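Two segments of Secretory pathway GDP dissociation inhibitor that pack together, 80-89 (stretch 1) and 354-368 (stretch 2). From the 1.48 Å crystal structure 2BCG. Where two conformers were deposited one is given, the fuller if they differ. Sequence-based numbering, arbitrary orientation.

Stretch 1, residues 80-89: RDWNVDLIPK
Stretch 2 (354-368) HNVCSKGHYLAIIST

Segments remote in sequence can be joined by very few backbone hydrogen bonds when side chains complete the seam, as two stretches of Secretory pathway GDP dissociation inhibitor illustrate. Stretch 1 leaves a 3-10 segment at Asp81, extends through a short strand at Val84-Asp85 and continues as loop to Lys89. Stretch 2 runs as loop from Asn355, makes a type II turn from Ser358 to His361, closed by His361 N to Ser358 O (3.1 Å), and becomes strand from Tyr362. Gly360, at phi/psi 91/-13, suits that turn. The chains run antiparallel where Asp81, Trp82 and Asn83 face Ser358, Cys357 and Val356, with CA separations of 5.1, 4.3 and 4.4 Å.

Asn83 (chi1 m) clamps this register: its N donates to Val356 O (2.9 Å, 169°) and its ND2 to Asn355 O (2.9 Å). Trp82 (m, chi2 82°) lays one ring face over Cys357 (p), whose CB lies 3.6 Å from the six-membered ring centroid, a CH-pi contact; Leu363 CD2 meets the ring edge at CZ3 (3.9 Å). Leu363 CD1 also reaches Val84 CG2 (4.0 Å). Further along, Ile365 (m, t) packs CG2 against Pro88 CG (3.7 Å). A water bridges Asp81 OD1 and Lys359 N, 2.8 Å from each.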

# COMPACT_ATOMS: atom_id res chain seq x y z
N ARG A 80 -14.81 -10.30 1.76
CA ARG A 80 -13.37 -10.55 1.59
C ARG A 80 -12.85 -10.17 0.19
O ARG A 80 -11.65 -9.93 0.01
CB ARG A 80 -12.99 -12.01 1.93
CG ARG A 80 -13.84 -13.10 1.25
CD ARG A 80 -13.39 -14.51 1.71
NE ARG A 80 -13.10 -14.56 3.15
CZ ARG A 80 -14.00 -14.82 4.10
NH1 ARG A 80 -15.26 -15.08 3.79
NH2 ARG A 80 -13.63 -14.83 5.38
N ASP A 81 -13.74 -10.14 -0.80
CA ASP A 81 -13.38 -9.77 -2.16
C ASP A 81 -13.20 -8.26 -2.39
O ASP A 81 -12.76 -7.82 -3.47
CB ASP A 81 -14.48 -10.23 -3.14
CG ASP A 81 -14.47 -11.73 -3.39
OD1 ASP A 81 -15.29 -12.16 -4.24
OD2 ASP A 81 -13.66 -12.45 -2.76
N TRP A 82 -13.57 -7.46 -1.40
CA TRP A 82 -13.63 -6.00 -1.58
C TRP A 82 -12.53 -5.31 -0.78
O TRP A 82 -12.43 -5.53 0.44
CB TRP A 82 -15.01 -5.48 -1.17
CG TRP A 82 -16.12 -5.95 -2.10
CD1 TRP A 82 -16.77 -7.16 -2.07
CD2 TRP A 82 -16.66 -5.22 -3.20
NE1 TRP A 82 -17.68 -7.24 -3.11
CE2 TRP A 82 -17.67 -6.05 -3.79
CE3 TRP A 82 -16.44 -3.94 -3.73
CZ2 TRP A 82 -18.41 -5.63 -4.90
CZ3 TRP A 82 -17.17 -3.53 -4.82
CH2 TRP A 82 -18.15 -4.37 -5.40
N ASN A 83 -11.73 -4.48 -1.46
CA ASN A 83 -10.66 -3.70 -0.84
C ASN A 83 -10.74 -2.34 -1.53
O ASN A 83 -10.10 -2.12 -2.55
CB ASN A 83 -9.29 -4.32 -1.09
CG ASN A 83 -9.16 -5.69 -0.48
OD1 ASN A 83 -9.07 -5.82 0.74
ND2 ASN A 83 -9.20 -6.74 -1.32
N VAL A 84 -11.59 -1.49 -1.00
CA VAL A 84 -11.94 -0.27 -1.70
C VAL A 84 -11.18 0.93 -1.14
O VAL A 84 -11.35 1.27 0.04
CB VAL A 84 -13.45 -0.01 -1.57
CG1 VAL A 84 -13.84 1.28 -2.31
CG2 VAL A 84 -14.24 -1.24 -2.01
N ASP A 85 -10.35 1.54 -1.98
CA ASP A 85 -9.59 2.74 -1.58
C ASP A 85 -10.55 3.83 -1.13
O ASP A 85 -11.55 4.15 -1.80
CB ASP A 85 -8.78 3.28 -2.76
CG ASP A 85 -7.75 2.30 -3.28
OD1 ASP A 85 -7.29 1.41 -2.52
OD2 ASP A 85 -7.39 2.45 -4.47
N LEU A 86 -10.22 4.46 -0.01
CA LEU A 86 -10.96 5.66 0.39
C LEU A 86 -10.47 6.90 -0.37
O LEU A 86 -11.22 7.84 -0.58
CB LEU A 86 -10.79 5.86 1.89
CG LEU A 86 -11.40 4.76 2.80
CD1 LEU A 86 -11.04 5.02 4.26
CD2 LEU A 86 -12.89 4.74 2.70
N ILE A 87 -9.18 6.86 -0.77
CA ILE A 87 -8.55 7.98 -1.46
C ILE A 87 -7.80 7.47 -2.70
O ILE A 87 -6.83 6.73 -2.57
CB ILE A 87 -7.57 8.77 -0.53
CG1 ILE A 87 -8.35 9.32 0.66
CG2 ILE A 87 -6.85 9.87 -1.37
CD1 ILE A 87 -7.50 10.16 1.61
N PRO A 88 -8.26 7.85 -3.91
CA PRO A 88 -7.66 7.25 -5.09
C PRO A 88 -6.25 7.78 -5.39
O PRO A 88 -6.01 8.99 -5.38
CB PRO A 88 -8.67 7.61 -6.20
CG PRO A 88 -9.24 8.92 -5.74
CD PRO A 88 -9.32 8.83 -4.25
N LYS A 89 -5.33 6.87 -5.66
CA LYS A 89 -3.99 7.28 -6.13
C LYS A 89 -3.45 6.16 -7.00
O LYS A 89 -3.67 4.97 -6.67
CB LYS A 89 -2.99 7.44 -4.98
CG LYS A 89 -3.39 8.43 -3.93
CD LYS A 89 -3.06 9.85 -4.40
CE LYS A 89 -3.53 10.85 -3.39
NZ LYS A 89 -3.17 12.22 -3.86
N HIS A 354 -7.49 -6.27 -10.15
CA HIS A 354 -6.59 -5.79 -9.11
C HIS A 354 -7.06 -6.29 -7.74
O HIS A 354 -6.52 -5.84 -6.72
CB HIS A 354 -6.37 -4.23 -9.20
CG HIS A 354 -5.41 -3.75 -10.29
ND1 HIS A 354 -5.84 -3.32 -11.53
CD2 HIS A 354 -4.07 -3.54 -10.28
CE1 HIS A 354 -4.81 -2.91 -12.25
NE2 HIS A 354 -3.72 -3.02 -11.51
N ASN A 355 -7.99 -7.25 -7.69
CA ASN A 355 -8.46 -7.86 -6.42
C ASN A 355 -9.05 -6.85 -5.44
O ASN A 355 -8.83 -6.93 -4.22
CB ASN A 355 -7.34 -8.69 -5.75
CG ASN A 355 -6.91 -9.90 -6.59
OD1 ASN A 355 -5.85 -10.51 -6.33
ND2 ASN A 355 -7.71 -10.25 -7.58
N VAL A 356 -9.78 -5.87 -5.97
CA VAL A 356 -10.38 -4.86 -5.12
C VAL A 356 -11.89 -4.95 -5.05
O VAL A 356 -12.48 -4.27 -4.24
CB VAL A 356 -9.96 -3.44 -5.55
CG1 VAL A 356 -8.46 -3.24 -5.26
CG2 VAL A 356 -10.30 -3.20 -7.04
N CYS A 357 -12.51 -5.78 -5.88
CA CYS A 357 -13.95 -5.99 -5.85
C CYS A 357 -14.24 -7.39 -6.38
O CYS A 357 -13.38 -8.01 -7.00
CB CYS A 357 -14.71 -4.91 -6.65
SG CYS A 357 -14.20 -4.76 -8.36
N SER A 358 -15.46 -7.85 -6.16
CA SER A 358 -15.86 -9.16 -6.62
C SER A 358 -16.00 -9.17 -8.15
O SER A 358 -16.14 -8.11 -8.82
CB SER A 358 -17.17 -9.59 -5.93
OG SER A 358 -18.21 -8.72 -6.32
N LYS A 359 -16.03 -10.38 -8.69
CA LYS A 359 -16.03 -10.59 -10.13
C LYS A 359 -17.12 -9.78 -10.84
O LYS A 359 -18.28 -9.79 -10.40
CB LYS A 359 -16.26 -12.07 -10.39
CG LYS A 359 -16.20 -12.41 -11.85
CD LYS A 359 -16.27 -13.92 -12.06
CE LYS A 359 -15.97 -14.27 -13.51
NZ LYS A 359 -14.57 -13.90 -13.93
N GLY A 360 -16.75 -9.09 -11.93
CA GLY A 360 -17.70 -8.40 -12.76
C GLY A 360 -17.94 -6.95 -12.37
O GLY A 360 -18.54 -6.18 -13.13
N HIS A 361 -17.47 -6.58 -11.18
CA HIS A 361 -17.62 -5.19 -10.76
C HIS A 361 -16.41 -4.32 -11.11
O HIS A 361 -15.30 -4.80 -11.39
CB HIS A 361 -17.92 -5.13 -9.25
CG HIS A 361 -19.22 -5.81 -8.87
ND1 HIS A 361 -20.45 -5.20 -8.99
CD2 HIS A 361 -19.47 -7.06 -8.39
CE1 HIS A 361 -21.41 -6.04 -8.61
NE2 HIS A 361 -20.84 -7.17 -8.24
N TYR A 362 -16.68 -3.01 -11.16
CA TYR A 362 -15.63 -1.99 -11.33
C TYR A 362 -15.83 -0.99 -10.24
O TYR A 362 -16.97 -0.72 -9.84
CB TYR A 362 -15.73 -1.32 -12.72
CG TYR A 362 -15.38 -2.26 -13.86
CD1 TYR A 362 -16.23 -3.33 -14.21
CD2 TYR A 362 -14.20 -2.09 -14.59
CE1 TYR A 362 -15.90 -4.20 -15.25
CE2 TYR A 362 -13.88 -2.95 -15.64
CZ TYR A 362 -14.73 -4.00 -15.94
OH TYR A 362 -14.44 -4.86 -16.97
N LEU A 363 -14.72 -0.43 -9.78
CA LEU A 363 -14.74 0.68 -8.86
C LEU A 363 -14.30 1.91 -9.66
O LEU A 363 -13.29 1.90 -10.34
CB LEU A 363 -13.76 0.47 -7.70
CG LEU A 363 -14.09 -0.67 -6.72
CD1 LEU A 363 -12.96 -0.92 -5.76
CD2 LEU A 363 -15.37 -0.32 -5.97
N ALA A 364 -15.08 2.97 -9.56
CA ALA A 364 -14.74 4.22 -10.25
C ALA A 364 -14.82 5.29 -9.20
O ALA A 364 -15.91 5.58 -8.67
CB ALA A 364 -15.72 4.50 -11.37
N ILE A 365 -13.66 5.84 -8.85
CA ILE A 365 -13.64 6.86 -7.82
C ILE A 365 -13.38 8.21 -8.47
O ILE A 365 -12.37 8.43 -9.13
CB ILE A 365 -12.57 6.58 -6.78
CG1 ILE A 365 -12.76 5.16 -6.20
CG2 ILE A 365 -12.67 7.64 -5.68
CD1 ILE A 365 -11.78 4.83 -5.04
N ILE A 366 -14.35 9.10 -8.33
CA ILE A 366 -14.31 10.42 -8.97
C ILE A 366 -13.87 11.41 -7.90
O ILE A 366 -14.35 11.35 -6.75
CB ILE A 366 -15.70 10.83 -9.48
CG1 ILE A 366 -16.23 9.85 -10.56
CG2 ILE A 366 -15.66 12.25 -10.04
CD1 ILE A 366 -17.73 9.98 -10.75
N SER A 367 -13.00 12.34 -8.25
CA SER A 367 -12.61 13.35 -7.25
C SER A 367 -12.27 14.67 -7.88
O SER A 367 -11.80 14.74 -9.02
CB SER A 367 -11.47 12.84 -6.40
OG SER A 367 -10.30 12.77 -7.14
N THR A 368 -12.49 15.73 -7.10
CA THR A 368 -12.06 17.05 -7.51
C THR A 368 -12.11 17.95 -6.29
O THR A 368 -12.73 17.60 -5.27
CB THR A 368 -12.98 17.61 -8.63
OG1 THR A 368 -12.36 18.75 -9.25
CG2 THR A 368 -14.37 17.97 -8.07
O HOH W 1 -15.09 -12.45 -6.98